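Local coordinates for DUF4348 domain-containing protein (Bacteroides fragilis, PDB 3SBU) that is of unknown function but belongs to a family grouped with the NTF2-like proteins, whose fold is described as cystatin-like, at residues Y91-V104 against Y216-A230. Residues are numbered along the deposited sequence; the frame is centred on the assembly and turned at random.
Sequences YTLLFDREEDMDLV and YGQQNDDNASHKILA
With CG turned beside its backbone N (chi1 -70°), Asp-96 brings its carboxylate to Gln-219, Asp-221 and Lys-227; Gln-218, bent at chi2 (-91°), folds its amide back onto the carbonyl of Leu-94. Both groups tie a loop to an antiparallel strand pair, 93-95 with 226-230, in a sheet of this NTF2-like domain where 93-95 is an end strand within the chain. Leu-93 with Ala-230 and Phe-95 with Ile-228 are hydrogen-bonded pairs, the latter closed by two bonds, of which Ile-228 N to Phe-95 O is 2.8 Å. Just past the strand, a short carboxylate suits the buried site of Asp-96: OD2 takes Asp-221 N on its syn lone pair (2.8 Å) and Gln-219 NE2 on its anti one, while OD1 forms a salt bridge with Lys-227 NZ at 2.9 Å. The lysine charge probably stabilises the ionised acid. Glutamine serves at Gln-218 because its amide both gives and accepts: NE2 donates to Leu-94 O at 3.0 Å, nearly straight (165°), and OE1 receives Tyr-216 N. Its CG also packs against CD2 of Phe-95, whose flat apolar ring takes CG of selenomethionine Met-101 over one face and Ala-230 CB at its edge. Tyrosine suits position 216 by offering a face for a CH-pi contact with Val-104 CA, 3.9 Å from the centroid, and a hydroxyl that binds Asp-42 and accepts from a water 2.6 Å from Tyr-91 OH.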
loop_
_atom_site.group_PDB
_atom_site.type_symbol
_atom_site.label_atom_id
_atom_site.label_comp_id
_atom_site.label_asym_id
_atom_site.label_seq_id
_atom_site.Cartn_x
_atom_site.Cartn_y
_atom_site.Cartn_z
ATOM N N TYR A 91 -9.523 -11.702 -8.465
ATOM C CA TYR A 91 -9.866 -11.953 -9.859
ATOM C C TYR A 91 -9.738 -10.656 -10.634
ATOM O O TYR A 91 -9.546 -9.584 -10.034
ATOM C CB TYR A 91 -11.252 -12.599 -10.020
ATOM C CG TYR A 91 -12.417 -11.703 -9.675
ATOM C CD1 TYR A 91 -12.852 -11.571 -8.359
ATOM C CD2 TYR A 91 -13.129 -11.034 -10.672
ATOM C CE1 TYR A 91 -13.951 -10.773 -8.036
ATOM C CE2 TYR A 91 -14.224 -10.222 -10.362
ATOM C CZ TYR A 91 -14.630 -10.095 -9.044
ATOM O OH TYR A 91 -15.715 -9.303 -8.748
ATOM N N THR A 92 -9.794 -10.750 -11.966
ATOM C CA THR A 92 -9.607 -9.590 -12.815
ATOM C C THR A 92 -10.836 -9.338 -13.661
ATOM O O THR A 92 -11.609 -10.258 -13.940
ATOM C CB THR A 92 -8.334 -9.735 -13.712
ATOM O OG1 THR A 92 -8.469 -10.856 -14.585
ATOM C CG2 THR A 92 -7.053 -9.922 -12.920
ATOM N N LEU A 93 -11.009 -8.068 -14.056
ATOM C CA LEU A 93 -12.037 -7.548 -14.955
ATOM C C LEU A 93 -11.350 -6.609 -15.922
ATOM O O LEU A 93 -10.391 -5.954 -15.535
ATOM C CB LEU A 93 -13.177 -6.811 -14.219
ATOM C CG LEU A 93 -14.028 -7.572 -13.199
ATOM C CD1 LEU A 93 -15.018 -6.610 -12.516
ATOM C CD2 LEU A 93 -14.795 -8.711 -13.854
ATOM N N LEU A 94 -11.813 -6.556 -17.179
ATOM C CA LEU A 94 -11.220 -5.699 -18.191
ATOM C C LEU A 94 -12.237 -4.791 -18.807
ATOM O O LEU A 94 -13.354 -5.215 -19.110
ATOM C CB LEU A 94 -10.554 -6.533 -19.301
ATOM C CG LEU A 94 -9.124 -6.958 -19.004
ATOM C CD1 LEU A 94 -8.766 -8.188 -19.810
ATOM C CD2 LEU A 94 -8.146 -5.817 -19.294
ATOM N N PHE A 95 -11.833 -3.545 -19.040
ATOM C CA PHE A 95 -12.661 -2.503 -19.647
ATOM C C PHE A 95 -11.808 -1.714 -20.638
ATOM O O PHE A 95 -10.592 -1.740 -20.535
ATOM C CB PHE A 95 -13.215 -1.538 -18.527
ATOM C CG PHE A 95 -13.941 -2.227 -17.397
ATOM C CD1 PHE A 95 -13.243 -2.707 -16.284
ATOM C CD2 PHE A 95 -15.311 -2.431 -17.461
ATOM C CE1 PHE A 95 -13.906 -3.392 -15.252
ATOM C CE2 PHE A 95 -15.981 -3.123 -16.436
ATOM C CZ PHE A 95 -15.271 -3.601 -15.335
ATOM N N ASP A 96 -12.448 -0.963 -21.526
ATOM C CA ASP A 96 -11.817 -0.052 -22.482
ATOM C C ASP A 96 -11.989 1.393 -22.047
ATOM O O ASP A 96 -11.266 2.271 -22.527
ATOM C CB ASP A 96 -12.504 -0.180 -23.866
ATOM C CG ASP A 96 -12.258 -1.472 -24.589
ATOM O OD1 ASP A 96 -11.524 -2.332 -24.042
ATOM O OD2 ASP A 96 -12.797 -1.635 -25.695
ATOM N N ARG A 97 -13.042 1.652 -21.248
ATOM C CA ARG A 97 -13.476 2.979 -20.799
ATOM C C ARG A 97 -13.925 2.905 -19.358
ATOM O O ARG A 97 -14.621 1.968 -18.997
ATOM C CB ARG A 97 -14.658 3.437 -21.669
ATOM C CG ARG A 97 -14.470 3.281 -23.162
ATOM C CD ARG A 97 -15.682 3.724 -23.930
ATOM N NE ARG A 97 -16.749 2.727 -23.872
ATOM C CZ ARG A 97 -17.685 2.611 -24.804
ATOM N NH1 ARG A 97 -17.703 3.439 -25.848
ATOM N NH2 ARG A 97 -18.611 1.673 -24.706
ATOM N N GLU A 98 -13.601 3.924 -18.560
ATOM C CA GLU A 98 -13.878 3.975 -17.133
ATOM C C GLU A 98 -15.373 3.903 -16.853
ATOM O O GLU A 98 -15.773 3.231 -15.899
ATOM C CB GLU A 98 -13.278 5.260 -16.524
ATOM C CG GLU A 98 -13.408 5.306 -15.011
ATOM C CD GLU A 98 -12.899 6.571 -14.352
ATOM O OE1 GLU A 98 -12.435 7.480 -15.072
ATOM O OE2 GLU A 98 -12.965 6.650 -13.108
ATOM N N GLU A 99 -16.205 4.609 -17.648
ATOM C CA GLU A 99 -17.657 4.655 -17.396
ATOM C C GLU A 99 -18.321 3.273 -17.535
ATOM O O GLU A 99 -19.365 3.045 -16.924
ATOM C CB GLU A 99 -18.379 5.701 -18.274
ATOM C CG GLU A 99 -18.325 5.401 -19.771
ATOM C CD GLU A 99 -17.081 5.871 -20.513
ATOM O OE1 GLU A 99 -16.024 6.116 -19.879
ATOM O OE2 GLU A 99 -17.197 6.076 -21.741
ATOM N N ASP A 100 -17.699 2.354 -18.295
ATOM C CA ASP A 100 -18.201 0.987 -18.461
ATOM C C ASP A 100 -18.102 0.158 -17.168
ATOM O O ASP A 100 -18.809 -0.830 -17.050
ATOM C CB ASP A 100 -17.484 0.269 -19.608
ATOM C CG ASP A 100 -17.875 0.809 -20.985
ATOM O OD1 ASP A 100 -18.941 1.473 -21.089
ATOM O OD2 ASP A 100 -17.117 0.581 -21.943
HETATM N N MSE A 101 -17.328 0.617 -16.176
HETATM C CA MSE A 101 -17.258 -0.045 -14.870
HETATM C C MSE A 101 -18.587 0.084 -14.138
HETATM O O MSE A 101 -18.848 -0.705 -13.237
HETATM C CB MSE A 101 -16.105 0.506 -14.026
HETATM C CG MSE A 101 -14.754 0.271 -14.725
HETATM SE SE MSE A 101 -13.214 0.443 -13.572
HETATM C CE MSE A 101 -13.183 2.021 -13.493
ATOM N N ASP A 102 -19.460 1.010 -14.571
ATOM C CA ASP A 102 -20.819 1.162 -14.012
ATOM C C ASP A 102 -21.626 -0.103 -14.244
ATOM O O ASP A 102 -22.578 -0.369 -13.512
ATOM C CB ASP A 102 -21.586 2.346 -14.682
ATOM C CG ASP A 102 -21.113 3.749 -14.365
ATOM O OD1 ASP A 102 -20.091 3.893 -13.677
ATOM O OD2 ASP A 102 -21.694 4.695 -14.894
ATOM N N LEU A 103 -21.267 -0.864 -15.294
ATOM C CA LEU A 103 -22.032 -2.042 -15.691
ATOM C C LEU A 103 -21.914 -3.195 -14.698
ATOM O O LEU A 103 -22.802 -4.041 -14.676
ATOM C CB LEU A 103 -21.640 -2.488 -17.112
ATOM C CG LEU A 103 -21.993 -1.477 -18.223
ATOM C CD1 LEU A 103 -21.378 -1.874 -19.540
ATOM C CD2 LEU A 103 -23.514 -1.294 -18.354
ATOM N N VAL A 104 -20.874 -3.203 -13.855
ATOM C CA VAL A 104 -20.654 -4.250 -12.834
ATOM C C VAL A 104 -21.884 -4.345 -11.885
ATOM O O VAL A 104 -22.345 -5.450 -11.583
ATOM C CB VAL A 104 -19.326 -4.017 -12.061
ATOM C CG1 VAL A 104 -19.146 -5.040 -10.928
ATOM C CG2 VAL A 104 -18.138 -4.061 -13.016
ATOM N N TYR A 216 -20.118 -7.895 -18.451
ATOM C CA TYR A 216 -21.348 -7.280 -17.996
ATOM C C TYR A 216 -21.954 -6.412 -19.127
ATOM O O TYR A 216 -22.889 -5.650 -18.871
ATOM C CB TYR A 216 -21.076 -6.416 -16.747
ATOM C CG TYR A 216 -20.494 -7.156 -15.559
ATOM C CD1 TYR A 216 -21.320 -7.821 -14.657
ATOM C CD2 TYR A 216 -19.137 -7.065 -15.254
ATOM C CE1 TYR A 216 -20.799 -8.434 -13.516
ATOM C CE2 TYR A 216 -18.602 -7.687 -14.123
ATOM C CZ TYR A 216 -19.437 -8.364 -13.258
ATOM O OH TYR A 216 -18.891 -8.952 -12.148
ATOM N N GLY A 217 -21.385 -6.508 -20.336
ATOM C CA GLY A 217 -21.764 -5.680 -21.480
ATOM C C GLY A 217 -20.776 -4.549 -21.792
ATOM O O GLY A 217 -21.035 -3.738 -22.677
ATOM N N GLN A 218 -19.618 -4.492 -21.097
ATOM C CA GLN A 218 -18.612 -3.469 -21.364
ATOM C C GLN A 218 -17.933 -3.693 -22.713
ATOM O O GLN A 218 -17.681 -4.818 -23.092
ATOM C CB GLN A 218 -17.541 -3.374 -20.238
ATOM C CG GLN A 218 -16.548 -4.568 -20.134
ATOM C CD GLN A 218 -17.045 -5.633 -19.195
ATOM O OE1 GLN A 218 -18.253 -5.867 -19.032
ATOM N NE2 GLN A 218 -16.101 -6.347 -18.593
ATOM N N GLN A 219 -17.596 -2.609 -23.395
ATOM C CA GLN A 219 -16.883 -2.647 -24.669
ATOM C C GLN A 219 -15.547 -3.348 -24.486
ATOM O O GLN A 219 -14.808 -3.103 -23.502
ATOM C CB GLN A 219 -16.664 -1.221 -25.207
ATOM C CG GLN A 219 -15.993 -1.194 -26.586
ATOM C CD GLN A 219 -15.607 0.207 -26.914
ATOM O OE1 GLN A 219 -16.407 0.983 -27.458
ATOM N NE2 GLN A 219 -14.359 0.544 -26.622
ATOM N N ASN A 220 -15.296 -4.257 -25.418
ATOM C CA ASN A 220 -14.074 -5.040 -25.500
ATOM C C ASN A 220 -13.646 -5.011 -26.953
ATOM O O ASN A 220 -13.934 -5.936 -27.712
ATOM C CB ASN A 220 -14.339 -6.457 -24.985
ATOM C CG ASN A 220 -13.123 -7.329 -24.868
ATOM O OD1 ASN A 220 -13.243 -8.533 -24.655
ATOM N ND2 ASN A 220 -11.935 -6.752 -24.943
ATOM N N ASP A 221 -13.035 -3.898 -27.362
ATOM C CA ASP A 221 -12.614 -3.683 -28.753
ATOM C C ASP A 221 -11.099 -3.820 -28.826
ATOM O O ASP A 221 -10.397 -3.160 -28.063
ATOM C CB ASP A 221 -13.119 -2.301 -29.209
ATOM C CG ASP A 221 -12.607 -1.714 -30.524
ATOM O OD1 ASP A 221 -11.939 -2.447 -31.292
ATOM O OD2 ASP A 221 -12.862 -0.504 -30.775
ATOM N N ASP A 222 -10.565 -4.668 -29.744
ATOM C CA ASP A 222 -9.104 -4.837 -29.786
ATOM C C ASP A 222 -8.414 -3.633 -30.424
ATOM O O ASP A 222 -7.211 -3.515 -30.288
ATOM C CB ASP A 222 -8.655 -6.168 -30.426
ATOM C CG ASP A 222 -9.122 -6.349 -31.844
ATOM O OD1 ASP A 222 -10.349 -6.542 -32.046
ATOM O OD2 ASP A 222 -8.263 -6.350 -32.748
ATOM N N ASN A 223 -9.154 -2.682 -30.991
ATOM C CA ASN A 223 -8.538 -1.446 -31.472
ATOM C C ASN A 223 -8.546 -0.336 -30.379
ATOM O O ASN A 223 -7.919 0.706 -30.571
ATOM C CB ASN A 223 -9.234 -0.957 -32.736
ATOM C CG ASN A 223 -9.178 -1.966 -33.854
ATOM O OD1 ASN A 223 -8.099 -2.473 -34.226
ATOM N ND2 ASN A 223 -10.355 -2.323 -34.368
ATOM N N ALA A 224 -9.250 -0.553 -29.246
ATOM C CA ALA A 224 -9.318 0.442 -28.136
ATOM C C ALA A 224 -7.899 0.882 -27.722
ATOM O O ALA A 224 -7.029 0.032 -27.593
ATOM C CB ALA A 224 -10.048 -0.161 -26.937
ATOM N N SER A 225 -7.656 2.181 -27.549
ATOM C CA SER A 225 -6.333 2.691 -27.164
ATOM C C SER A 225 -6.148 2.758 -25.622
ATOM O O SER A 225 -5.069 3.112 -25.148
ATOM C CB SER A 225 -6.069 4.049 -27.812
ATOM O OG SER A 225 -6.948 5.028 -27.300
ATOM N N HIS A 226 -7.192 2.428 -24.854
ATOM C CA HIS A 226 -7.115 2.272 -23.409
ATOM C C HIS A 226 -7.526 0.886 -23.036
ATOM O O HIS A 226 -8.395 0.291 -23.681
ATOM C CB HIS A 226 -8.018 3.246 -22.629
ATOM C CG HIS A 226 -7.534 4.654 -22.508
ATOM N ND1 HIS A 226 -6.329 5.080 -23.047
ATOM C CD2 HIS A 226 -8.153 5.703 -21.945
ATOM C CE1 HIS A 226 -6.251 6.367 -22.769
ATOM N NE2 HIS A 226 -7.314 6.773 -22.089
ATOM N N LYS A 227 -6.942 0.391 -21.950
ATOM C CA LYS A 227 -7.289 -0.878 -21.334
ATOM C C LYS A 227 -7.204 -0.674 -19.854
ATOM O O LYS A 227 -6.211 -0.149 -19.359
ATOM C CB LYS A 227 -6.411 -2.042 -21.827
ATOM C CG LYS A 227 -7.247 -3.232 -22.302
ATOM C CD LYS A 227 -7.721 -3.105 -23.754
ATOM C CE LYS A 227 -8.775 -4.145 -24.055
ATOM N NZ LYS A 227 -9.444 -3.916 -25.366
ATOM N N ILE A 228 -8.273 -1.008 -19.162
ATOM C CA ILE A 228 -8.404 -0.818 -17.718
ATOM C C ILE A 228 -8.574 -2.180 -17.056
ATOM O O ILE A 228 -9.540 -2.888 -17.328
ATOM C CB ILE A 228 -9.580 0.133 -17.419
ATOM C CG1 ILE A 228 -9.444 1.458 -18.221
ATOM C CG2 ILE A 228 -9.777 0.324 -15.859
ATOM C CD1 ILE A 228 -10.642 2.269 -18.224
ATOM N N LEU A 229 -7.617 -2.547 -16.200
ATOM C CA LEU A 229 -7.610 -3.813 -15.522
ATOM C C LEU A 229 -7.966 -3.616 -14.049
ATOM O O LEU A 229 -7.204 -2.998 -13.304
ATOM C CB LEU A 229 -6.232 -4.486 -15.712
ATOM C CG LEU A 229 -5.994 -5.819 -14.992
ATOM C CD1 LEU A 229 -6.780 -6.948 -15.626
ATOM C CD2 LEU A 229 -4.525 -6.187 -15.056
ATOM N N ALA A 230 -9.115 -4.143 -13.636
ATOM C CA ALA A 230 -9.546 -4.100 -12.243
ATOM C C ALA A 230 -9.135 -5.409 -11.576
ATOM O O ALA A 230 -9.351 -6.480 -12.140
ATOM C CB ALA A 230 -11.058 -3.880 -12.142
HETATM O O HOH W 1 -17.564 -8.184 -10.185
HETATM O O HOH W 2 -15.245 -1.251 -21.591
HETATM O O HOH W 3 -10.488 2.814 -25.184
HETATM O O HOH W 4 -20.258 -0.731 -23.490
#